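Local coordinates for protein arylalkylamine N-Acetyltransferase 2 (Aedes aegypti, PDB 4FD5) that probably transfers acetyl and longer fatty acyl groups from coenzyme A to the amino group of arylalkylamines such as dopamine and serotonin, at residues A[29-34]-A[51-56]; A[40-45]-A[106-111]; A[123-128]-A[186-191]; A[117-122]-A[214-219]. All blocks are in the same frame, centred on the assembly; numbering follows the deposited sequence.

In the fold
In this GNAT-type acetyltransferase, built round a mixed seven-stranded sheet, contact 1 lies across the centre of the chain from contacts 3 and 4, with contact 2 on its own side. Contacts 1 and 2 come first: their segments alternate along the chain, their centres are about 10 Å apart, and Leu42 packs on Leu52, so that they form one continuous patch of loops 29-34 and 40-45 against helices 50-60 and 103-116. Contacts 3 and 4, centres about 4 Å apart, set helix 121-125 and the chain entering it against neighbouring C-terminal strands 186-192 and 213-220 of the GNAT sheet; contact 3 is nested within the loop that contact 4 closes. Helix 103-116 bridges the groups, since its Leu111 packs against Leu214.

Contact 1. Residues A[29-34]-A[51-56]; sequences TFFADE and LLEQHS
Phe31 lays one face of its ring against Leu52 on helix 50-60. The leucine methyl CD1 stands 4.1 Å from the ring centroid and 28° off the ring normal, a CH-pi contact over the CG and CD1 side of the ring, while Leu52 CB sits over the far rim, about 4.0 Å from Phe31 CZ. The two side chains run alongside each other, pointing opposite ways. With CG anti to its carbonyl carbon (chi1 -76°), the phenylalanine projects from its loop toward the helix. At the ring's edge, near its plane, Ser56 OG comes within 3.7 Å of Phe31 CZ; this small side chain, one turn beyond Leu52, leaves room for the ring tip. The loop connects helices 19-29 and 35-39 of the GNAT fold, and the ring lies where this N-terminal helical region meets strand 129-138, whose Ile135 touches Phe31 and Ser56. Glu53 crosses the aromatic side chain at about a right angle and approaches obliquely, its CG 3.9 Å from Phe31 CE2. Glutamate suits this place because its methylene meets carbon while its extended chain carries the carboxylate onward to a salt bridge with Arg27 and a hydrogen bond from His49 N. Next to the ring, Leu26 of helix 19-29 adds further apolar packing.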
loop_
_atom_site.group_PDB
_atom_site.type_symbol
_atom_site.label_atom_id
_atom_site.label_comp_id
_atom_site.label_asym_id
_atom_site.label_seq_id
_atom_site.Cartn_x
_atom_site.Cartn_y
_atom_site.Cartn_z
ATOM N N THR A 29 -11.393 8.398 2.806
ATOM C CA THR A 29 -10.272 9.293 2.545
ATOM C C THR A 29 -9.291 8.761 1.528
ATOM O O THR A 29 -8.536 9.536 0.927
ATOM C CB THR A 29 -9.490 9.680 3.834
ATOM O OG1 THR A 29 -8.778 8.544 4.329
ATOM C CG2 THR A 29 -10.414 10.198 4.908
ATOM N N PHE A 30 -9.303 7.449 1.324
ATOM C CA PHE A 30 -8.207 6.823 0.614
ATOM C C PHE A 30 -8.584 6.126 -0.681
ATOM O O PHE A 30 -8.012 6.411 -1.717
ATOM C CB PHE A 30 -7.456 5.842 1.513
ATOM C CG PHE A 30 -6.303 5.180 0.827
ATOM C CD1 PHE A 30 -5.078 5.834 0.719
ATOM C CD2 PHE A 30 -6.440 3.920 0.267
ATOM C CE1 PHE A 30 -4.015 5.241 0.080
ATOM C CE2 PHE A 30 -5.371 3.316 -0.373
ATOM C CZ PHE A 30 -4.153 3.979 -0.472
ATOM N N PHE A 31 -9.529 5.194 -0.606
ATOM C CA PHE A 31 -9.757 4.251 -1.696
ATOM C C PHE A 31 -10.036 4.950 -3.030
ATOM O O PHE A 31 -9.441 4.606 -4.040
ATOM C CB PHE A 31 -10.927 3.321 -1.361
ATOM C CG PHE A 31 -10.604 2.228 -0.359
ATOM C CD1 PHE A 31 -9.361 1.611 -0.333
ATOM C CD2 PHE A 31 -11.580 1.802 0.535
ATOM C CE1 PHE A 31 -9.090 0.592 0.572
ATOM C CE2 PHE A 31 -11.319 0.772 1.442
ATOM C CZ PHE A 31 -10.068 0.179 1.469
ATOM N N ALA A 32 -10.939 5.927 -3.032
ATOM C CA ALA A 32 -11.333 6.586 -4.281
ATOM C C ALA A 32 -10.270 7.556 -4.814
ATOM O O ALA A 32 -10.305 7.933 -5.981
ATOM C CB ALA A 32 -12.661 7.308 -4.105
ATOM N N ASP A 33 -9.333 7.940 -3.952
ATOM C CA ASP A 33 -8.308 8.939 -4.275
ATOM C C ASP A 33 -6.987 8.310 -4.743
ATOM O O ASP A 33 -6.138 8.974 -5.332
ATOM C CB ASP A 33 -8.063 9.776 -3.018
ATOM C CG ASP A 33 -7.475 11.136 -3.315
ATOM O OD1 ASP A 33 -7.791 11.719 -4.373
ATOM O OD2 ASP A 33 -6.709 11.629 -2.460
ATOM N N GLU A 34 -6.800 7.028 -4.453
ATOM C CA GLU A 34 -5.585 6.314 -4.821
ATOM C C GLU A 34 -5.420 6.376 -6.351
ATOM O O GLU A 34 -6.389 6.201 -7.089
ATOM C CB GLU A 34 -5.705 4.863 -4.312
ATOM C CG GLU A 34 -4.415 4.077 -4.229
ATOM C CD GLU A 34 -4.070 3.394 -5.533
ATOM O OE1 GLU A 34 -4.953 3.310 -6.403
ATOM O OE2 GLU A 34 -2.925 2.930 -5.675
ATOM N N LEU A 51 -13.722 -5.999 -2.657
ATOM C CA LEU A 51 -12.397 -6.599 -2.769
ATOM C C LEU A 51 -11.337 -5.766 -2.043
ATOM O O LEU A 51 -10.480 -6.313 -1.356
ATOM C CB LEU A 51 -12.008 -6.802 -4.239
ATOM C CG LEU A 51 -12.938 -7.705 -5.051
ATOM C CD1 LEU A 51 -12.458 -7.797 -6.489
ATOM C CD2 LEU A 51 -13.034 -9.091 -4.436
ATOM N N LEU A 52 -11.402 -4.448 -2.195
ATOM C CA LEU A 52 -10.480 -3.573 -1.478
ATOM C C LEU A 52 -10.578 -3.780 0.020
ATOM O O LEU A 52 -9.560 -3.847 0.720
ATOM C CB LEU A 52 -10.768 -2.102 -1.782
ATOM C CG LEU A 52 -10.574 -1.594 -3.209
ATOM C CD1 LEU A 52 -10.883 -0.096 -3.265
ATOM C CD2 LEU A 52 -9.152 -1.884 -3.700
ATOM N N GLU A 53 -11.805 -3.868 0.521
ATOM C CA GLU A 53 -12.027 -4.017 1.953
ATOM C C GLU A 53 -11.638 -5.400 2.452
ATOM O O GLU A 53 -11.059 -5.526 3.524
ATOM C CB GLU A 53 -13.479 -3.683 2.293
ATOM C CG GLU A 53 -13.790 -2.208 2.097
ATOM C CD GLU A 53 -15.271 -1.903 2.095
ATOM O OE1 GLU A 53 -16.033 -2.611 2.783
ATOM O OE2 GLU A 53 -15.679 -0.956 1.393
ATOM N N GLN A 54 -11.935 -6.434 1.669
ATOM C CA GLN A 54 -11.480 -7.789 1.989
ATOM C C GLN A 54 -9.950 -7.833 2.125
ATOM O O GLN A 54 -9.401 -8.433 3.069
ATOM C CB GLN A 54 -11.950 -8.755 0.896
ATOM C CG GLN A 54 -11.467 -10.179 1.035
ATOM C CD GLN A 54 -11.975 -11.046 -0.107
ATOM O OE1 GLN A 54 -13.092 -11.561 -0.061
ATOM N NE2 GLN A 54 -11.166 -11.180 -1.154
ATOM N N HIS A 55 -9.262 -7.191 1.179
ATOM C CA HIS A 55 -7.804 -7.162 1.186
ATOM C C HIS A 55 -7.261 -6.398 2.396
ATOM O O HIS A 55 -6.347 -6.882 3.071
ATOM C CB HIS A 55 -7.255 -6.573 -0.128
ATOM C CG HIS A 55 -5.768 -6.717 -0.293
ATOM N ND1 HIS A 55 -5.031 -5.909 -1.135
ATOM C CD2 HIS A 55 -4.883 -7.580 0.265
ATOM C CE1 HIS A 55 -3.757 -6.261 -1.082
ATOM N NE2 HIS A 55 -3.639 -7.271 -0.240
ATOM N N SER A 56 -7.830 -5.225 2.668
ATOM C CA SER A 56 -7.419 -4.435 3.829
ATOM C C SER A 56 -7.659 -5.157 5.147
ATOM O O SER A 56 -6.841 -5.072 6.052
ATOM C CB SER A 56 -8.069 -3.058 3.838
ATOM O OG SER A 56 -7.713 -2.344 2.665
#

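Contact 2. Residues A[40-45]-A[106-111]; sequences VNLTRP and KKIFKL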
loop_
_atom_site.group_PDB
_atom_site.type_symbol
_atom_site.label_atom_id
_atom_site.label_comp_id
_atom_site.label_asym_id
_atom_site.label_seq_id
_atom_site.Cartn_x
_atom_site.Cartn_y
_atom_site.Cartn_z
ATOM N N VAL A 40 -9.210 4.040 -12.997
ATOM C CA VAL A 40 -10.162 3.098 -13.589
ATOM C C VAL A 40 -11.550 3.139 -12.954
ATOM O O VAL A 40 -12.350 2.204 -13.114
ATOM C CB VAL A 40 -9.610 1.665 -13.620
ATOM C CG1 VAL A 40 -8.383 1.593 -14.537
ATOM C CG2 VAL A 40 -9.286 1.187 -12.214
ATOM N N ASN A 41 -11.831 4.225 -12.239
ATOM C CA ASN A 41 -13.143 4.437 -11.643
ATOM C C ASN A 41 -13.584 3.247 -10.803
ATOM O O ASN A 41 -14.725 2.793 -10.889
ATOM C CB ASN A 41 -14.174 4.730 -12.739
ATOM C CG ASN A 41 -13.797 5.928 -13.582
ATOM O OD1 ASN A 41 -13.826 7.062 -13.106
ATOM N ND2 ASN A 41 -13.428 5.686 -14.836
ATOM N N LEU A 42 -12.675 2.750 -9.975
ATOM C CA LEU A 42 -12.945 1.547 -9.201
ATOM C C LEU A 42 -14.067 1.757 -8.201
ATOM O O LEU A 42 -14.903 0.874 -7.990
ATOM C CB LEU A 42 -11.675 1.084 -8.486
ATOM C CG LEU A 42 -11.743 -0.265 -7.776
ATOM C CD1 LEU A 42 -11.989 -1.380 -8.766
ATOM C CD2 LEU A 42 -10.445 -0.516 -7.028
ATOM N N THR A 43 -14.097 2.935 -7.594
ATOM C CA THR A 43 -15.090 3.230 -6.575
ATOM C C THR A 43 -15.322 4.734 -6.498
ATOM O O THR A 43 -14.799 5.495 -7.311
ATOM C CB THR A 43 -14.687 2.633 -5.195
ATOM O OG1 THR A 43 -15.655 2.986 -4.196
ATOM C CG2 THR A 43 -13.303 3.115 -4.776
ATOM N N ARG A 44 -16.139 5.150 -5.548
ATOM C CA ARG A 44 -16.521 6.545 -5.420
ATOM C C ARG A 44 -16.196 6.957 -4.002
ATOM O O ARG A 44 -16.148 6.116 -3.113
ATOM C CB ARG A 44 -18.023 6.708 -5.681
ATOM C CG ARG A 44 -18.473 6.285 -7.082
ATOM C CD ARG A 44 -19.984 6.449 -7.281
ATOM N NE ARG A 44 -20.450 7.765 -6.851
ATOM C CZ ARG A 44 -21.660 8.257 -7.109
ATOM N NH1 ARG A 44 -22.536 7.542 -7.805
ATOM N NH2 ARG A 44 -21.992 9.470 -6.671
ATOM N N PRO A 45 -15.973 8.253 -3.775
ATOM C CA PRO A 45 -15.658 8.646 -2.401
ATOM C C PRO A 45 -16.717 8.157 -1.413
ATOM O O PRO A 45 -17.911 8.368 -1.635
ATOM C CB PRO A 45 -15.666 10.172 -2.468
ATOM C CG PRO A 45 -15.355 10.486 -3.905
ATOM C CD PRO A 45 -15.979 9.396 -4.705
ATOM N N LYS A 106 -9.074 -6.049 -11.787
ATOM C CA LYS A 106 -8.156 -6.956 -12.459
ATOM C C LYS A 106 -7.020 -6.212 -13.171
ATOM O O LYS A 106 -5.887 -6.690 -13.185
ATOM C CB LYS A 106 -8.906 -7.851 -13.438
ATOM C CG LYS A 106 -8.039 -8.911 -14.066
ATOM C CD LYS A 106 -8.865 -9.823 -14.972
ATOM C CE LYS A 106 -7.973 -10.610 -15.949
ATOM N NZ LYS A 106 -8.768 -11.426 -16.918
ATOM N N LYS A 107 -7.324 -5.056 -13.765
ATOM C CA LYS A 107 -6.258 -4.248 -14.378
ATOM C C LYS A 107 -5.175 -3.885 -13.357
ATOM O O LYS A 107 -3.950 -3.995 -13.628
ATOM C CB LYS A 107 -6.830 -2.962 -14.957
ATOM C CG LYS A 107 -7.790 -3.198 -16.113
ATOM C CD LYS A 107 -8.318 -1.878 -16.628
ATOM C CE LYS A 107 -9.252 -2.094 -17.816
ATOM N NZ LYS A 107 -9.999 -0.856 -18.138
ATOM N N ILE A 108 -5.637 -3.434 -12.190
ATOM C CA ILE A 108 -4.691 -3.070 -11.121
ATOM C C ILE A 108 -3.871 -4.279 -10.623
ATOM O O ILE A 108 -2.625 -4.242 -10.562
ATOM C CB ILE A 108 -5.436 -2.427 -9.942
ATOM C CG1 ILE A 108 -6.088 -1.117 -10.392
ATOM C CG2 ILE A 108 -4.480 -2.196 -8.763
ATOM C CD1 ILE A 108 -7.096 -0.573 -9.401
ATOM N N PHE A 109 -4.578 -5.352 -10.274
ATOM C CA PHE A 109 -3.922 -6.573 -9.813
ATOM C C PHE A 109 -2.857 -7.027 -10.818
ATOM O O PHE A 109 -1.726 -7.345 -10.449
ATOM C CB PHE A 109 -4.957 -7.686 -9.588
ATOM C CG PHE A 109 -4.379 -8.952 -8.989
ATOM C CD1 PHE A 109 -4.551 -9.243 -7.637
ATOM C CD2 PHE A 109 -3.661 -9.844 -9.771
ATOM C CE1 PHE A 109 -4.019 -10.406 -7.083
ATOM C CE2 PHE A 109 -3.126 -11.006 -9.224
ATOM C CZ PHE A 109 -3.304 -11.284 -7.880
ATOM N N LYS A 110 -3.232 -7.046 -12.091
ATOM C CA LYS A 110 -2.346 -7.465 -13.162
ATOM C C LYS A 110 -1.082 -6.618 -13.244
ATOM O O LYS A 110 0.019 -7.163 -13.345
ATOM C CB LYS A 110 -3.089 -7.450 -14.500
ATOM C CG LYS A 110 -2.302 -8.003 -15.671
ATOM C CD LYS A 110 -3.196 -8.120 -16.914
ATOM C CE LYS A 110 -2.397 -7.962 -18.205
ATOM N NZ LYS A 110 -1.438 -9.077 -18.455
ATOM N N LEU A 111 -1.224 -5.292 -13.197
ATOM C CA LEU A 111 -0.025 -4.456 -13.263
ATOM C C LEU A 111 0.915 -4.762 -12.095
ATOM O O LEU A 111 2.136 -4.936 -12.277
ATOM C CB LEU A 111 -0.386 -2.977 -13.273
ATOM C CG LEU A 111 0.799 -2.013 -13.135
ATOM C CD1 LEU A 111 1.831 -2.186 -14.269
ATOM C CD2 LEU A 111 0.284 -0.586 -13.067
#
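Val40 has CG1 anti to its carbonyl carbon (chi1 -64°), which splits its two methyls between successive residues of helix 103-116: CG1 lies 4.1 Å from Lys107 CD, and CG2 lies 4.0 Å from Ile108 CD1. Ile108 extends CG1 and CD1 away from its helix (chi2 167°), so that one terminal methyl meets two partners, Val40 CG2 and Leu42 CD2, the latter at 4.1 Å. All three pairs meet at a slant, carbon to carbon. Valine suits the site by offering two methyls from a short stem, isoleucine by ending its longer branch in one. Lys107 suits its place: its extended aliphatic chain lies beside valine and carries the ammonium group onward. Phe205 adds an aromatic neighbour to Val40 and Ile108. Asparagine tolerates left-handed backbone angles, and Asn41 takes them as the C-prime residue of a Schellman motif. The motif's two bonds, Leu42 N to Asn37 O and Asn41 N to Lys38 O, are the characteristic ending of helix 35-39, with Leu42 pointing toward helix 103-116.

Contact 3. Residues A[123-128]-A[186-191]; sequences KQFDVD and ITKCEI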
loop_
_atom_site.group_PDB
_atom_site.type_symbol
_atom_site.label_atom_id
_atom_site.label_comp_id
_atom_site.label_asym_id
_atom_site.label_seq_id
_atom_site.Cartn_x
_atom_site.Cartn_y
_atom_site.Cartn_z
ATOM N N LYS A 123 15.464 -13.380 -2.656
ATOM C CA LYS A 123 16.764 -13.845 -3.103
ATOM C C LYS A 123 17.825 -12.766 -2.957
ATOM O O LYS A 123 18.919 -13.016 -2.450
ATOM C CB LYS A 123 16.684 -14.307 -4.554
ATOM C CG LYS A 123 16.305 -15.773 -4.731
ATOM C CD LYS A 123 14.981 -16.125 -4.047
ATOM C CE LYS A 123 14.598 -17.579 -4.276
ATOM N NZ LYS A 123 13.129 -17.745 -4.125
ATOM N N GLN A 124 17.499 -11.555 -3.389
ATOM C CA GLN A 124 18.464 -10.463 -3.365
ATOM C C GLN A 124 19.033 -10.226 -1.976
ATOM O O GLN A 124 20.226 -9.968 -1.837
ATOM C CB GLN A 124 17.855 -9.169 -3.919
ATOM C CG GLN A 124 18.858 -8.040 -4.087
ATOM C CD GLN A 124 18.287 -6.854 -4.848
ATOM O OE1 GLN A 124 17.275 -6.972 -5.538
ATOM N NE2 GLN A 124 18.939 -5.703 -4.724
ATOM N N PHE A 125 18.186 -10.329 -0.953
ATOM C CA PHE A 125 18.627 -10.026 0.405
ATOM C C PHE A 125 18.717 -11.249 1.316
ATOM O O PHE A 125 18.992 -11.116 2.504
ATOM C CB PHE A 125 17.743 -8.946 1.029
ATOM C CG PHE A 125 17.739 -7.661 0.258
ATOM C CD1 PHE A 125 18.882 -6.872 0.190
ATOM C CD2 PHE A 125 16.603 -7.248 -0.414
ATOM C CE1 PHE A 125 18.893 -5.693 -0.529
ATOM C CE2 PHE A 125 16.602 -6.062 -1.130
ATOM C CZ PHE A 125 17.753 -5.282 -1.188
ATOM N N ASP A 126 18.496 -12.428 0.748
ATOM C CA ASP A 126 18.521 -13.683 1.499
ATOM C C ASP A 126 17.626 -13.642 2.737
ATOM O O ASP A 126 18.081 -13.869 3.858
ATOM C CB ASP A 126 19.956 -14.064 1.884
ATOM C CG ASP A 126 20.082 -15.532 2.269
ATOM O OD1 ASP A 126 19.303 -16.352 1.735
ATOM O OD2 ASP A 126 20.958 -15.864 3.101
ATOM N N VAL A 127 16.345 -13.358 2.525
ATOM C CA VAL A 127 15.380 -13.346 3.621
ATOM C C VAL A 127 14.184 -14.243 3.297
ATOM O O VAL A 127 13.876 -14.479 2.125
ATOM C CB VAL A 127 14.897 -11.914 3.930
ATOM C CG1 VAL A 127 16.054 -11.048 4.414
ATOM C CG2 VAL A 127 14.249 -11.297 2.694
ATOM N N ASP A 128 13.515 -14.742 4.333
ATOM C CA ASP A 128 12.366 -15.623 4.143
ATOM C C ASP A 128 11.047 -14.889 4.346
ATOM O O ASP A 128 9.969 -15.454 4.146
ATOM C CB ASP A 128 12.440 -16.836 5.080
ATOM C CG ASP A 128 12.712 -16.452 6.517
ATOM O OD1 ASP A 128 12.327 -15.334 6.928
ATOM O OD2 ASP A 128 13.314 -17.270 7.247
ATOM N N ILE A 186 14.768 2.607 -1.634
ATOM C CA ILE A 186 15.421 2.644 -2.938
ATOM C C ILE A 186 14.499 2.009 -3.965
ATOM O O ILE A 186 13.880 0.975 -3.696
ATOM C CB ILE A 186 16.724 1.806 -2.897
ATOM C CG1 ILE A 186 17.676 2.357 -1.834
ATOM C CG2 ILE A 186 17.385 1.738 -4.273
ATOM C CD1 ILE A 186 17.894 3.831 -1.947
ATOM N N THR A 187 14.438 2.600 -5.155
ATOM C CA THR A 187 13.614 2.048 -6.230
ATOM C C THR A 187 14.294 0.840 -6.878
ATOM O O THR A 187 15.442 0.930 -7.334
ATOM C CB THR A 187 13.297 3.131 -7.294
ATOM O OG1 THR A 187 12.576 4.199 -6.669
ATOM C CG2 THR A 187 12.471 2.566 -8.432
ATOM N N LYS A 188 13.587 -0.286 -6.892
ATOM C CA LYS A 188 14.082 -1.517 -7.487
ATOM C C LYS A 188 13.453 -1.742 -8.853
ATOM O O LYS A 188 14.071 -2.358 -9.726
ATOM C CB LYS A 188 13.804 -2.715 -6.577
ATOM C CG LYS A 188 14.410 -2.578 -5.192
ATOM C CD LYS A 188 15.884 -2.195 -5.286
ATOM C CE LYS A 188 16.790 -3.320 -4.809
ATOM N NZ LYS A 188 18.230 -2.990 -5.036
ATOM N N CYS A 189 12.230 -1.249 -9.040
ATOM C CA CYS A 189 11.530 -1.469 -10.315
ATOM C C CYS A 189 10.636 -0.262 -10.546
ATOM O O CYS A 189 10.094 0.265 -9.595
ATOM C CB CYS A 189 10.687 -2.764 -10.232
ATOM S SG CYS A 189 10.004 -3.340 -11.792
ATOM N N GLU A 190 10.479 0.200 -11.782
ATOM C CA GLU A 190 9.570 1.322 -12.011
ATOM C C GLU A 190 8.958 1.283 -13.399
ATOM O O GLU A 190 9.548 0.744 -14.329
ATOM C CB GLU A 190 10.257 2.661 -11.765
ATOM C CG GLU A 190 11.351 3.019 -12.742
ATOM C CD GLU A 190 12.039 4.321 -12.369
ATOM O OE1 GLU A 190 11.728 4.874 -11.290
ATOM O OE2 GLU A 190 12.893 4.786 -13.145
ATOM N N ILE A 191 7.765 1.860 -13.523
ATOM C CA ILE A 191 7.116 1.962 -14.832
ATOM C C ILE A 191 6.282 3.240 -14.938
ATOM O O ILE A 191 5.597 3.636 -13.985
ATOM C CB ILE A 191 6.266 0.709 -15.147
ATOM C CG1 ILE A 191 5.726 0.766 -16.587
ATOM C CG2 ILE A 191 5.129 0.553 -14.143
ATOM C CD1 ILE A 191 4.985 -0.496 -16.994
#
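Lys188 reaches Gln124 and Phe125 from the second segment, where the chain first runs through Ile186 and Thr187 in strand conformation and then turns a corner. At that corner the lysine chain leaves with CG anti to the carbonyl carbon and bends at chi2 (-50°) and chi3 (-112°), which turns it aside beyond CG and brings CE and NZ to the end of Gln124. The glutamine end group arrives from the opposite direction on an extended chain. Lys188 CE also comes obliquely to the Phe125 ring, 4.2 Å from Phe125 CZ. Gln124 CG stands over the centre of one face of the Phe125 ring, 4.1 Å above its plane. A long, flexible lysine suits this surface position, joining apolar methylenes to a polar end. Next along the chain, Cys189 shares a classic beta bulge with Lys188, both facing Ile216, and Ile191 continues the pairing with Leu214. Helix 121-125 thus lies beside the kinked outer strand 186-192, while Phe125 also touches Val166 and Val220 on strands 166-171 and 213-220.

Contact 4. Residues A[117-122]-A[214-219]; sequences LKINLF and LKIMCK
This is buried apolar packing between one face of strand 213-220 and the chain entering helix 121-125, held by two pairs of side chains. Ile119 meets Ile216, and Leu121 meets Cys218. Ile216 and Cys218, two residues apart on the strand, both direct their side chains toward this layer, as alternation in a beta strand requires, while Met217 between them points away. In the first pair the Ile119 methyl CD1 presses against Ile216 CG2 at 3.4 Å, tighter than usual van der Waals contact. Ile119 sends CG1 between its backbone N and carbonyl carbon (chi1 61°), and chi2 near 180° extends CD1 to the strand; the isoleucines lie side by side with reversed directions. The second pair is looser, Leu121 CD2 lying 3.9 Å from Cys218 CB. Leucine reaches across with a branched end, whereas cysteine, being small, leaves room for that end over the strand. Asn120, between the two hydrophobic residues, is the N-cap of helix 121-125, its OD1 accepting a hydrogen bond from Lys123 N. Strand 213-220 is flanked by strands 166-171 and 186-192; Lys168 touches both Leu121 and Ile216, and helix 174-182 packs on Met217, on the other face of the sheet.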
loop_
_atom_site.group_PDB
_atom_site.type_symbol
_atom_site.label_atom_id
_atom_site.label_comp_id
_atom_site.label_asym_id
_atom_site.label_seq_id
_atom_site.Cartn_x
_atom_site.Cartn_y
_atom_site.Cartn_z
ATOM N N LEU A 117 6.975 -9.583 -10.808
ATOM C CA LEU A 117 7.754 -10.659 -11.441
ATOM C C LEU A 117 9.188 -10.277 -11.831
ATOM O O LEU A 117 10.017 -11.148 -12.109
ATOM C CB LEU A 117 7.039 -11.185 -12.682
ATOM C CG LEU A 117 5.751 -11.969 -12.470
ATOM C CD1 LEU A 117 5.154 -12.358 -13.829
ATOM C CD2 LEU A 117 6.005 -13.201 -11.626
ATOM N N LYS A 118 9.490 -8.989 -11.867
ATOM C CA LYS A 118 10.751 -8.549 -12.447
ATOM C C LYS A 118 11.869 -8.467 -11.420
ATOM O O LYS A 118 13.024 -8.229 -11.763
ATOM C CB LYS A 118 10.563 -7.206 -13.141
ATOM C CG LYS A 118 9.499 -7.261 -14.222
ATOM C CD LYS A 118 9.245 -5.902 -14.826
ATOM C CE LYS A 118 10.546 -5.268 -15.292
ATOM N NZ LYS A 118 10.310 -4.106 -16.209
ATOM N N ILE A 119 11.507 -8.659 -10.158
ATOM C CA ILE A 119 12.484 -8.668 -9.076
ATOM C C ILE A 119 12.188 -9.802 -8.097
ATOM O O ILE A 119 11.068 -10.287 -8.016
ATOM C CB ILE A 119 12.495 -7.329 -8.296
ATOM C CG1 ILE A 119 11.121 -7.067 -7.666
ATOM C CG2 ILE A 119 12.958 -6.179 -9.189
ATOM C CD1 ILE A 119 10.989 -5.712 -6.997
ATOM N N ASN A 120 13.204 -10.213 -7.347
ATOM C CA ASN A 120 13.014 -11.187 -6.274
ATOM C C ASN A 120 13.799 -10.699 -5.065
ATOM O O ASN A 120 15.007 -10.903 -4.974
ATOM C CB ASN A 120 13.491 -12.568 -6.715
ATOM C CG ASN A 120 13.187 -13.648 -5.693
ATOM O OD1 ASN A 120 12.943 -13.362 -4.520
ATOM N ND2 ASN A 120 13.203 -14.902 -6.135
ATOM N N LEU A 121 13.118 -10.027 -4.144
ATOM C CA LEU A 121 13.820 -9.417 -3.020
ATOM C C LEU A 121 14.245 -10.466 -2.008
ATOM O O LEU A 121 15.234 -10.273 -1.286
ATOM C CB LEU A 121 12.956 -8.345 -2.351
ATOM C CG LEU A 121 12.916 -6.979 -3.055
ATOM C CD1 LEU A 121 12.825 -7.119 -4.553
ATOM C CD2 LEU A 121 11.763 -6.120 -2.516
ATOM N N PHE A 122 13.501 -11.569 -1.956
ATOM C CA PHE A 122 13.840 -12.647 -1.029
ATOM C C PHE A 122 15.222 -13.181 -1.369
ATOM O O PHE A 122 16.053 -13.399 -0.490
ATOM C CB PHE A 122 12.808 -13.770 -1.091
ATOM C CG PHE A 122 11.430 -13.343 -0.667
ATOM C CD1 PHE A 122 10.455 -13.073 -1.611
ATOM C CD2 PHE A 122 11.117 -13.196 0.679
ATOM C CE1 PHE A 122 9.189 -12.678 -1.223
ATOM C CE2 PHE A 122 9.858 -12.798 1.070
ATOM C CZ PHE A 122 8.886 -12.541 0.120
ATOM N N LEU A 214 4.675 3.909 -11.248
ATOM C CA LEU A 214 4.590 2.910 -10.187
ATOM C C LEU A 214 6.029 2.543 -9.848
ATOM O O LEU A 214 6.799 2.188 -10.743
ATOM C CB LEU A 214 3.861 1.666 -10.677
ATOM C CG LEU A 214 4.065 0.384 -9.865
ATOM C CD1 LEU A 214 3.560 0.538 -8.440
ATOM C CD2 LEU A 214 3.348 -0.760 -10.544
ATOM N N LYS A 215 6.408 2.643 -8.573
ATOM C CA LYS A 215 7.766 2.272 -8.174
ATOM C C LYS A 215 7.691 1.197 -7.110
ATOM O O LYS A 215 7.014 1.383 -6.103
ATOM C CB LYS A 215 8.529 3.472 -7.617
ATOM C CG LYS A 215 8.684 4.638 -8.583
ATOM C CD LYS A 215 9.583 5.729 -7.991
ATOM C CE LYS A 215 9.744 6.887 -8.972
ATOM N NZ LYS A 215 10.728 7.882 -8.470
ATOM N N ILE A 216 8.354 0.067 -7.345
ATOM C CA ILE A 216 8.571 -0.915 -6.288
ATOM C C ILE A 216 9.879 -0.568 -5.582
ATOM O O ILE A 216 10.961 -0.539 -6.216
ATOM C CB ILE A 216 8.599 -2.355 -6.803
ATOM C CG1 ILE A 216 7.251 -2.710 -7.434
ATOM C CG2 ILE A 216 8.946 -3.320 -5.669
ATOM C CD1 ILE A 216 7.213 -4.113 -8.009
ATOM N N MET A 217 9.752 -0.296 -4.284
ATOM C CA MET A 217 10.815 0.319 -3.506
ATOM C C MET A 217 11.090 -0.518 -2.276
ATOM O O MET A 217 10.186 -1.161 -1.741
ATOM C CB MET A 217 10.412 1.739 -3.084
ATOM C CG MET A 217 9.991 2.620 -4.260
ATOM S SD MET A 217 9.471 4.285 -3.808
ATOM C CE MET A 217 11.074 5.063 -3.551
ATOM N N CYS A 218 12.336 -0.522 -1.824
ATOM C CA CYS A 218 12.657 -1.315 -0.642
ATOM C C CYS A 218 13.762 -0.719 0.227
ATOM O O CYS A 218 14.500 0.170 -0.191
ATOM C CB CYS A 218 13.003 -2.748 -1.043
ATOM S SG CYS A 218 14.584 -2.872 -1.885
ATOM N N LYS A 219 13.855 -1.211 1.451
ATOM C CA LYS A 219 14.858 -0.724 2.383
ATOM C C LYS A 219 15.359 -1.888 3.221
ATOM O O LYS A 219 14.560 -2.648 3.768
ATOM C CB LYS A 219 14.261 0.350 3.297
ATOM C CG LYS A 219 15.270 0.994 4.228
ATOM C CD LYS A 219 14.637 1.995 5.170
ATOM C CE LYS A 219 15.741 2.644 6.013
ATOM N NZ LYS A 219 15.225 3.581 7.031
#